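Long-range contact in phosphate transport system protein phoU (Streptococcus pneumoniae, PDB 2I0M), which probably takes part in regulating phosphate uptake, working as a homodimeric, zinc-binding accessory protein of the phosphate transport system: residues A103-A113 with S176-I186. Residues are numbered along the deposited sequence; the frame is centred on the assembly and turned at random.
Sequences AVLQLKENQLA and SIPNGTQYLYI
L107 sets its isobutyl group across the Y183 side chain at about a right angle, its two methyls sharing out the phenol end: CD2 comes to 3.5 Å from CE2 of Y183 on an oblique approach to the ring, and CD1 packs by the hydroxyl. With CG anti to its own carbonyl carbon (chi1 -74°), L107 brings CD2 against both the Y183 ring and the N179 side chain, which lie roughly square to each other as seen from the methyl. The Y183 hydroxyl is hydrogen-bonded to K37, which helps hold the far end of the ring, while the carbonyl of L107 accepts from K39. One helical turn on from N179, the chain of Q182 bends at chi2 (-51°) and folds over A103 and Q106. Its amide carbon CD lies 3.3 Å from CB of Q106, and OE1 rests 3.4 Å from CB of A103. Q106 and Q182 slant across one another with their amide planes 78° apart, so the two amides are not stacked. A103 points its methyl toward helix 177-209 and meets CG1 of I186 at 3.6 Å, a small residue where the backbones run close. N179 faces the loop, its amide lying near the backbone of K108. Farther along, L112 curls back until CD1 sits 3.4 Å from OG of S176. None of this lies at a zinc site: the end of helix 74-105 and the loop after it pack on the first turns of helix 177-209, a loop-and-helix-end contact in an all-helical bundle.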
loop_
_atom_site.group_PDB
_atom_site.type_symbol
_atom_site.label_atom_id
_atom_site.label_comp_id
_atom_site.label_asym_id
_atom_site.label_seq_id
_atom_site.Cartn_x
_atom_site.Cartn_y
_atom_site.Cartn_z
ATOM N N ALA A 103 -10.976 10.869 -10.937
ATOM C CA ALA A 103 -11.031 10.345 -12.300
ATOM C C ALA A 103 -12.411 10.560 -12.951
ATOM O O ALA A 103 -12.500 10.730 -14.160
ATOM C CB ALA A 103 -10.642 8.874 -12.324
ATOM N N VAL A 104 -13.472 10.550 -12.141
ATOM C CA VAL A 104 -14.836 10.794 -12.612
ATOM C C VAL A 104 -15.001 12.228 -13.117
ATOM O O VAL A 104 -15.799 12.480 -14.013
ATOM C CB VAL A 104 -15.901 10.455 -11.519
ATOM C CG1 VAL A 104 -17.287 11.007 -11.887
ATOM C CG2 VAL A 104 -15.967 8.942 -11.278
ATOM N N LEU A 105 -14.236 13.157 -12.548
ATOM C CA LEU A 105 -14.262 14.564 -12.971
ATOM C C LEU A 105 -13.544 14.771 -14.303
ATOM O O LEU A 105 -13.760 15.771 -14.986
ATOM C CB LEU A 105 -13.613 15.466 -11.917
ATOM C CG LEU A 105 -14.106 15.482 -10.470
ATOM C CD1 LEU A 105 -13.215 16.411 -9.656
ATOM C CD2 LEU A 105 -15.555 15.914 -10.383
ATOM N N GLN A 106 -12.691 13.821 -14.658
ATOM C CA GLN A 106 -11.895 13.897 -15.871
ATOM C C GLN A 106 -12.564 13.148 -17.019
ATOM O O GLN A 106 -12.104 13.210 -18.168
ATOM C CB GLN A 106 -10.481 13.362 -15.609
ATOM C CG GLN A 106 -9.725 14.097 -14.496
ATOM C CD GLN A 106 -9.447 15.554 -14.839
ATOM O OE1 GLN A 106 -8.497 15.865 -15.553
ATOM N NE2 GLN A 106 -10.276 16.452 -14.323
ATOM N N LEU A 107 -13.655 12.451 -16.706
ATOM C CA LEU A 107 -14.390 11.699 -17.714
ATOM C C LEU A 107 -15.184 12.604 -18.660
ATOM O O LEU A 107 -15.841 13.558 -18.235
ATOM C CB LEU A 107 -15.299 10.645 -17.074
ATOM C CG LEU A 107 -14.624 9.394 -16.492
ATOM C CD1 LEU A 107 -15.660 8.443 -15.905
ATOM C CD2 LEU A 107 -13.769 8.675 -17.532
ATOM N N LYS A 108 -15.095 12.291 -19.948
ATOM C CA LYS A 108 -15.842 12.998 -20.984
ATOM C C LYS A 108 -16.866 12.059 -21.600
ATOM O O LYS A 108 -16.597 10.871 -21.810
ATOM C CB LYS A 108 -14.906 13.544 -22.070
ATOM C CG LYS A 108 -13.766 14.426 -21.561
ATOM C CD LYS A 108 -14.242 15.834 -21.207
ATOM C CE LYS A 108 -13.067 16.764 -20.915
ATOM N NZ LYS A 108 -12.337 16.392 -19.667
ATOM N N GLU A 109 -18.045 12.600 -21.879
ATOM C CA GLU A 109 -19.122 11.835 -22.479
ATOM C C GLU A 109 -19.901 12.692 -23.464
ATOM O O GLU A 109 -20.701 13.524 -23.031
ATOM C CB GLU A 109 -20.072 11.303 -21.405
ATOM C CG GLU A 109 -19.766 9.891 -20.932
ATOM C CD GLU A 109 -20.999 9.003 -20.971
ATOM O OE1 GLU A 109 -21.692 8.986 -22.019
ATOM O OE2 GLU A 109 -21.270 8.319 -19.962
ATOM N N ASN A 110 -19.675 12.542 -24.776
ATOM C CA ASN A 110 -18.583 11.758 -25.408
ATOM C C ASN A 110 -18.480 10.232 -25.157
ATOM O O ASN A 110 -19.455 9.595 -24.734
ATOM C CB ASN A 110 -17.221 12.462 -25.231
ATOM C CG ASN A 110 -17.151 13.801 -25.959
ATOM O OD1 ASN A 110 -17.957 14.091 -26.849
ATOM N ND2 ASN A 110 -16.181 14.624 -25.580
ATOM N N GLN A 111 -17.301 9.671 -25.438
ATOM C CA GLN A 111 -17.074 8.218 -25.489
ATOM C C GLN A 111 -15.561 7.937 -25.362
ATOM O O GLN A 111 -14.767 8.836 -25.633
ATOM C CB GLN A 111 -17.608 7.663 -26.820
ATOM C CG GLN A 111 -16.979 8.291 -28.071
ATOM C CD GLN A 111 -17.018 7.379 -29.289
ATOM O OE1 GLN A 111 -15.974 7.001 -29.824
ATOM N NE2 GLN A 111 -18.222 7.025 -29.735
ATOM N N LEU A 112 -15.133 6.729 -24.968
ATOM C CA LEU A 112 -15.972 5.571 -24.607
ATOM C C LEU A 112 -15.342 4.787 -23.444
ATOM O O LEU A 112 -14.268 5.150 -22.958
ATOM C CB LEU A 112 -16.202 4.644 -25.820
ATOM C CG LEU A 112 -15.096 4.395 -26.861
ATOM C CD1 LEU A 112 -13.981 3.492 -26.330
ATOM C CD2 LEU A 112 -15.683 3.817 -28.140
ATOM N N ALA A 113 -16.017 3.719 -23.013
ATOM C CA ALA A 113 -15.558 2.876 -21.904
ATOM C C ALA A 113 -14.360 2.009 -22.281
ATOM O O ALA A 113 -13.751 1.363 -21.421
ATOM C CB ALA A 113 -16.703 2.004 -21.391
ATOM N N SER A 176 -8.552 7.649 -27.856
ATOM C CA SER A 176 -9.726 7.387 -27.005
ATOM C C SER A 176 -9.185 7.602 -25.599
ATOM O O SER A 176 -9.895 7.430 -24.609
ATOM C CB SER A 176 -10.209 5.938 -27.101
ATOM O OG SER A 176 -11.548 5.828 -26.653
ATOM N N ILE A 177 -7.915 8.005 -25.541
ATOM C CA ILE A 177 -7.070 7.885 -24.346
ATOM C C ILE A 177 -7.318 8.837 -23.155
ATOM O O ILE A 177 -6.898 8.518 -22.040
ATOM C CB ILE A 177 -5.544 7.883 -24.712
ATOM C CG1 ILE A 177 -5.079 9.265 -25.190
ATOM C CG2 ILE A 177 -5.232 6.787 -25.738
ATOM C CD1 ILE A 177 -3.610 9.546 -24.945
ATOM N N PRO A 178 -7.952 10.012 -23.380
ATOM C CA PRO A 178 -8.355 10.798 -22.208
ATOM C C PRO A 178 -9.121 9.955 -21.189
ATOM O O PRO A 178 -8.722 9.886 -20.024
ATOM C CB PRO A 178 -9.265 11.887 -22.801
ATOM C CG PRO A 178 -9.504 11.482 -24.230
ATOM C CD PRO A 178 -8.297 10.715 -24.628
ATOM N N ASN A 179 -10.188 9.305 -21.646
ATOM C CA ASN A 179 -10.983 8.416 -20.819
ATOM C C ASN A 179 -10.260 7.131 -20.451
ATOM O O ASN A 179 -10.395 6.641 -19.330
ATOM C CB ASN A 179 -12.301 8.075 -21.507
ATOM C CG ASN A 179 -13.390 9.087 -21.225
ATOM O OD1 ASN A 179 -14.568 8.794 -21.402
ATOM N ND2 ASN A 179 -13.006 10.283 -20.791
ATOM N N GLY A 180 -9.506 6.589 -21.405
ATOM C CA GLY A 180 -8.754 5.354 -21.202
ATOM C C GLY A 180 -7.863 5.473 -19.990
ATOM O O GLY A 180 -7.974 4.679 -19.054
ATOM N N THR A 181 -7.001 6.492 -20.015
ATOM C CA THR A 181 -6.100 6.842 -18.914
ATOM C C THR A 181 -6.846 6.947 -17.578
ATOM O O THR A 181 -6.333 6.524 -16.537
ATOM C CB THR A 181 -5.350 8.170 -19.217
ATOM O OG1 THR A 181 -4.754 8.103 -20.519
ATOM C CG2 THR A 181 -4.256 8.433 -18.205
ATOM N N GLN A 182 -8.064 7.486 -17.622
ATOM C CA GLN A 182 -8.889 7.648 -16.427
ATOM C C GLN A 182 -9.415 6.309 -15.899
ATOM O O GLN A 182 -9.377 6.060 -14.686
ATOM C CB GLN A 182 -10.024 8.652 -16.672
ATOM C CG GLN A 182 -9.559 10.099 -16.934
ATOM C CD GLN A 182 -8.581 10.634 -15.878
ATOM O OE1 GLN A 182 -8.793 10.472 -14.672
ATOM N NE2 GLN A 182 -7.513 11.281 -16.333
ATOM N N TYR A 183 -9.882 5.447 -16.800
ATOM C CA TYR A 183 -10.286 4.090 -16.428
ATOM C C TYR A 183 -9.117 3.190 -16.010
ATOM O O TYR A 183 -9.311 2.226 -15.267
ATOM C CB TYR A 183 -11.101 3.431 -17.538
ATOM C CG TYR A 183 -12.537 3.885 -17.566
ATOM C CD1 TYR A 183 -13.482 3.305 -16.729
ATOM C CD2 TYR A 183 -12.956 4.897 -18.433
ATOM C CE1 TYR A 183 -14.810 3.714 -16.751
ATOM C CE2 TYR A 183 -14.278 5.318 -18.457
ATOM C CZ TYR A 183 -15.200 4.721 -17.611
ATOM O OH TYR A 183 -16.514 5.132 -17.623
ATOM N N LEU A 184 -7.909 3.496 -16.476
ATOM C CA LEU A 184 -6.726 2.810 -15.964
ATOM C C LEU A 184 -6.504 3.167 -14.496
ATOM O O LEU A 184 -6.295 2.272 -13.675
ATOM C CB LEU A 184 -5.468 3.091 -16.807
ATOM C CG LEU A 184 -5.368 2.412 -18.184
ATOM C CD1 LEU A 184 -4.069 2.791 -18.898
ATOM C CD2 LEU A 184 -5.511 0.885 -18.109
ATOM N N TYR A 185 -6.576 4.461 -14.166
ATOM C CA TYR A 185 -6.430 4.915 -12.777
ATOM C C TYR A 185 -7.485 4.280 -11.892
ATOM O O TYR A 185 -7.155 3.747 -10.836
ATOM C CB TYR A 185 -6.531 6.432 -12.655
ATOM C CG TYR A 185 -5.505 7.210 -13.446
ATOM C CD1 TYR A 185 -4.225 6.690 -13.687
ATOM C CD2 TYR A 185 -5.795 8.488 -13.919
ATOM C CE1 TYR A 185 -3.288 7.411 -14.401
ATOM C CE2 TYR A 185 -4.860 9.217 -14.636
ATOM C CZ TYR A 185 -3.610 8.678 -14.870
ATOM O OH TYR A 185 -2.677 9.401 -15.588
ATOM N N ILE A 186 -8.743 4.319 -12.340
ATOM C CA ILE A 186 -9.862 3.785 -11.580
ATOM C C ILE A 186 -9.626 2.333 -11.176
ATOM O O ILE A 186 -9.811 1.970 -10.008
ATOM C CB ILE A 186 -11.209 3.925 -12.352
ATOM C CG1 ILE A 186 -11.671 5.381 -12.325
ATOM C CG2 ILE A 186 -12.277 3.000 -11.757
ATOM C CD1 ILE A 186 -12.613 5.762 -13.440
#